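Local coordinates for F-actin-capping protein subunit alpha (Plasmodium berghei, PDB 7A0H) that probably caps the barbed, fast-growing ends of actin filaments, blocking subunit exchange there without severing the filament, at residues I60-D65 with L85-N90. Residues are numbered along the deposited sequence; the frame is centred on the assembly and turned at random.
Sequences IPFESD and LKILAN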
ATOM      1  N   ILE A  60      -4.055 -23.612   1.383  1.00 53.87           N
ATOM      2  CA  ILE A  60      -4.167 -24.220   2.702  1.00 62.27           C
ATOM      3  C   ILE A  60      -3.534 -25.597   2.645  1.00 49.20           C
ATOM      4  O   ILE A  60      -3.933 -26.430   1.844  1.00 52.67           O
ATOM      5  CB  ILE A  60      -5.625 -24.306   3.192  1.00 61.77           C
ATOM      6  CG1 ILE A  60      -6.084 -22.875   3.429  1.00 61.91           C
ATOM      7  CG2 ILE A  60      -5.657 -25.157   4.452  1.00 56.30           C
ATOM      8  CD1 ILE A  60      -7.505 -22.730   3.755  1.00 72.99           C
ATOM      9  N   PRO A  61      -2.556 -25.862   3.467  1.00 58.54           N
ATOM     10  CA  PRO A  61      -1.905 -27.168   3.445  1.00 47.51           C
ATOM     11  C   PRO A  61      -2.826 -28.270   3.915  1.00 71.86           C
ATOM     12  O   PRO A  61      -3.599 -28.113   4.870  1.00 59.39           O
ATOM     13  CB  PRO A  61      -0.771 -27.004   4.469  1.00 77.13           C
ATOM     14  CG  PRO A  61      -0.606 -25.560   4.635  1.00 72.00           C
ATOM     15  CD  PRO A  61      -1.944 -24.946   4.432  1.00 52.98           C
ATOM     16  N   PHE A  62      -2.678 -29.414   3.269  1.00 72.68           N
ATOM     17  CA  PHE A  62      -3.554 -30.553   3.472  1.00 93.26           C
ATOM     18  C   PHE A  62      -2.675 -31.780   3.614  1.00 85.57           C
ATOM     19  O   PHE A  62      -1.803 -32.009   2.780  1.00 84.94           O
ATOM     20  CB  PHE A  62      -4.545 -30.636   2.294  1.00 77.47           C
ATOM     21  CG  PHE A  62      -5.403 -31.824   2.349  1.00 94.98           C
ATOM     22  CD1 PHE A  62      -6.000 -32.185   3.532  1.00 95.26           C
ATOM     23  CD2 PHE A  62      -5.672 -32.545   1.215  1.00101.16           C
ATOM     24  CE1 PHE A  62      -6.792 -33.294   3.599  1.00 93.99           C
ATOM     25  CE2 PHE A  62      -6.467 -33.646   1.268  1.00 94.31           C
ATOM     26  CZ  PHE A  62      -7.034 -34.019   2.463  1.00114.24           C
ATOM     27  N   GLU A  63      -2.831 -32.501   4.712  1.00105.87           N
ATOM     28  CA  GLU A  63      -1.998 -33.678   4.951  1.00113.50           C
ATOM     29  C   GLU A  63      -0.534 -33.278   4.781  1.00124.69           C
ATOM     30  O   GLU A  63      -0.161 -32.112   4.954  1.00106.12           O
ATOM     31  CB  GLU A  63      -2.449 -34.817   4.064  1.00122.73           C
ATOM     32  CG  GLU A  63      -3.774 -35.436   4.476  1.00158.74           C
ATOM     33  CD  GLU A  63      -4.254 -36.514   3.512  1.00130.37           C
ATOM     34  OE1 GLU A  63      -4.249 -36.271   2.283  1.00132.12           O
ATOM     35  OE2 GLU A  63      -4.631 -37.616   3.978  1.00153.28           O
ATOM     36  N   SER A  64       0.301 -34.246   4.440  1.00127.78           N
ATOM     37  CA  SER A  64       1.690 -33.986   4.105  1.00135.90           C
ATOM     38  C   SER A  64       1.776 -33.662   2.622  1.00166.36           C
ATOM     39  O   SER A  64       1.310 -34.437   1.785  1.00127.76           O
ATOM     40  CB  SER A  64       2.529 -35.213   4.450  1.00119.37           C
ATOM     41  OG  SER A  64       1.913 -36.405   3.970  1.00117.83           O
ATOM     42  N   ASP A  65       2.351 -32.507   2.301  1.00129.60           N
ATOM     43  CA  ASP A  65       2.745 -32.114   0.953  1.00144.00           C
ATOM     44  C   ASP A  65       1.595 -31.776   0.011  1.00128.37           C
ATOM     45  O   ASP A  65       1.854 -31.499  -1.170  1.00102.25           O
ATOM     46  CB  ASP A  65       3.619 -33.188   0.299  1.00102.64           C
ATOM     47  CG  ASP A  65       4.909 -33.443   1.066  1.00145.79           C
ATOM     48  OD1 ASP A  65       5.596 -32.460   1.415  1.00125.97           O
ATOM     49  OD2 ASP A  65       5.238 -34.620   1.337  1.00129.77           O
ATOM     50  N   LEU A  85      -7.509 -35.541  -5.643  1.00 61.47           N
ATOM     51  CA  LEU A  85      -7.852 -36.499  -4.599  1.00 61.32           C
ATOM     52  C   LEU A  85      -9.336 -36.837  -4.545  1.00 58.70           C
ATOM     53  O   LEU A  85      -9.694 -37.836  -3.899  1.00 58.83           O
ATOM     54  CB  LEU A  85      -7.389 -36.000  -3.203  1.00 70.52           C
ATOM     55  CG  LEU A  85      -5.873 -35.840  -3.123  1.00 72.35           C
ATOM     56  CD1 LEU A  85      -5.404 -35.041  -1.973  1.00 81.39           C
ATOM     57  CD2 LEU A  85      -5.258 -37.205  -3.040  1.00 67.54           C
ATOM     58  N   LYS A  86     -10.207 -36.028  -5.154  1.00 52.24           N
ATOM     59  CA  LYS A  86     -11.637 -36.305  -5.104  1.00 60.46           C
ATOM     60  C   LYS A  86     -12.132 -36.221  -3.665  1.00 52.32           C
ATOM     61  O   LYS A  86     -12.650 -37.174  -3.080  1.00 53.47           O
ATOM     62  CB  LYS A  86     -11.919 -37.675  -5.721  1.00 57.98           C
ATOM     63  CG  LYS A  86     -11.570 -37.776  -7.247  1.00 62.20           C
ATOM     64  CD  LYS A  86     -12.384 -36.711  -8.030  1.00 66.75           C
ATOM     65  CE  LYS A  86     -12.347 -36.900  -9.563  1.00 93.09           C
ATOM     66  NZ  LYS A  86     -11.033 -36.578 -10.195  1.00 60.48           N
ATOM     67  N   ILE A  87     -11.989 -35.033  -3.117  1.00 61.49           N
ATOM     68  CA  ILE A  87     -12.183 -34.741  -1.701  1.00 65.16           C
ATOM     69  C   ILE A  87     -12.742 -33.333  -1.652  1.00 56.38           C
ATOM     70  O   ILE A  87     -12.286 -32.468  -2.419  1.00 53.50           O
ATOM     71  CB  ILE A  87     -10.845 -34.856  -0.957  1.00 63.83           C
ATOM     72  CG1 ILE A  87     -10.745 -36.207  -0.286  1.00 56.03           C
ATOM     73  CG2 ILE A  87     -10.616 -33.646  -0.071  1.00 69.35           C
ATOM     74  CD1 ILE A  87      -9.319 -36.448   0.201  1.00 89.71           C
ATOM     75  N   LEU A  88     -13.802 -33.136  -0.869  1.00 52.75           N
ATOM     76  CA  LEU A  88     -14.272 -31.814  -0.503  1.00 58.66           C
ATOM     77  C   LEU A  88     -13.717 -31.548   0.881  1.00 63.12           C
ATOM     78  O   LEU A  88     -13.895 -32.368   1.797  1.00 59.39           O
ATOM     79  CB  LEU A  88     -15.796 -31.728  -0.447  1.00 57.45           C
ATOM     80  CG  LEU A  88     -16.523 -32.215  -1.708  1.00 68.54           C
ATOM     81  CD1 LEU A  88     -18.047 -32.350  -1.486  1.00 65.24           C
ATOM     82  CD2 LEU A  88     -16.285 -31.290  -2.877  1.00 66.82           C
ATOM     83  N   ALA A  89     -13.046 -30.421   1.026  1.00 58.13           N
ATOM     84  CA  ALA A  89     -12.359 -30.068   2.259  1.00 53.08           C
ATOM     85  C   ALA A  89     -13.131 -28.925   2.879  1.00 50.75           C
ATOM     86  O   ALA A  89     -13.474 -27.924   2.213  1.00 47.38           O
ATOM     87  CB  ALA A  89     -10.907 -29.664   2.012  1.00 51.65           C
ATOM     88  N   ASN A  90     -13.407 -29.079   4.153  1.00 52.42           N
ATOM     89  CA  ASN A  90     -14.014 -28.021   4.938  1.00 58.28           C
ATOM     90  C   ASN A  90     -12.889 -27.208   5.547  1.00 50.78           C
ATOM     91  O   ASN A  90     -12.003 -27.769   6.192  1.00 57.08           O
ATOM     92  CB  ASN A  90     -14.912 -28.622   6.003  1.00 59.49           C
ATOM     93  CG  ASN A  90     -15.892 -27.637   6.499  1.00 59.79           C
ATOM     94  OD1 ASN A  90     -15.590 -26.441   6.560  1.00 51.51           O
ATOM     95  ND2 ASN A  90     -17.090 -28.093   6.798  1.00 58.48           N
TER
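Phe-62 reaches across from the end of strand 58-62 and sets the rim of its ring against two methyl groups, CD1 of Leu-85 and CD1 of Ile-87. The closer approach is Phe-62 CE2 to Leu-85 CD1 at 3.7 Å; next round the rim, Phe-62 CZ lies 4.0 Å from Ile-87 CD1. Both methyls sit near the plane of the ring, at its edge, so neither aliphatic chain lies over a face. One face has Glu-63 OE1 above it, 3.5 Å from the plane and displaced toward the rim.

CB of Phe-62 already points toward 85-90, and with CG anti to the backbone N (chi1 175°) the ring carries on to the two methyls. Ile-87 comes from the opposite direction and brings CD1 to the ring edge, whereas Leu-85 passes alongside, pointing the opposite way. The backbones stay well apart, with CA of Phe-62 8.9 Å from CA of Ala-89, and the contact is purely apolar, made by side chains alone.

Further out, Phe-62 also packs on Ile-68 of strand 66-70 and Thr-101 of strand 97-103, and Ala-89 touches Ile-68 too. Leu-85 is anchored by its backbone: its N hydrogen-bonds to His-82 ND1, and its O accepts a hydrogen bond from Lys-106 NZ. Just after it, Lys-86 and Ile-87 both face His-82 in a G1 beta bulge, at the turn from strand 79-82 into strand 87-92.

What results is sheet-on-sheet packing, in which the two-stranded hairpin 58-62/66-70 lies against the four-stranded antiparallel sheet that contains 87-92, within the actin-capping protein alpha-subunit fold.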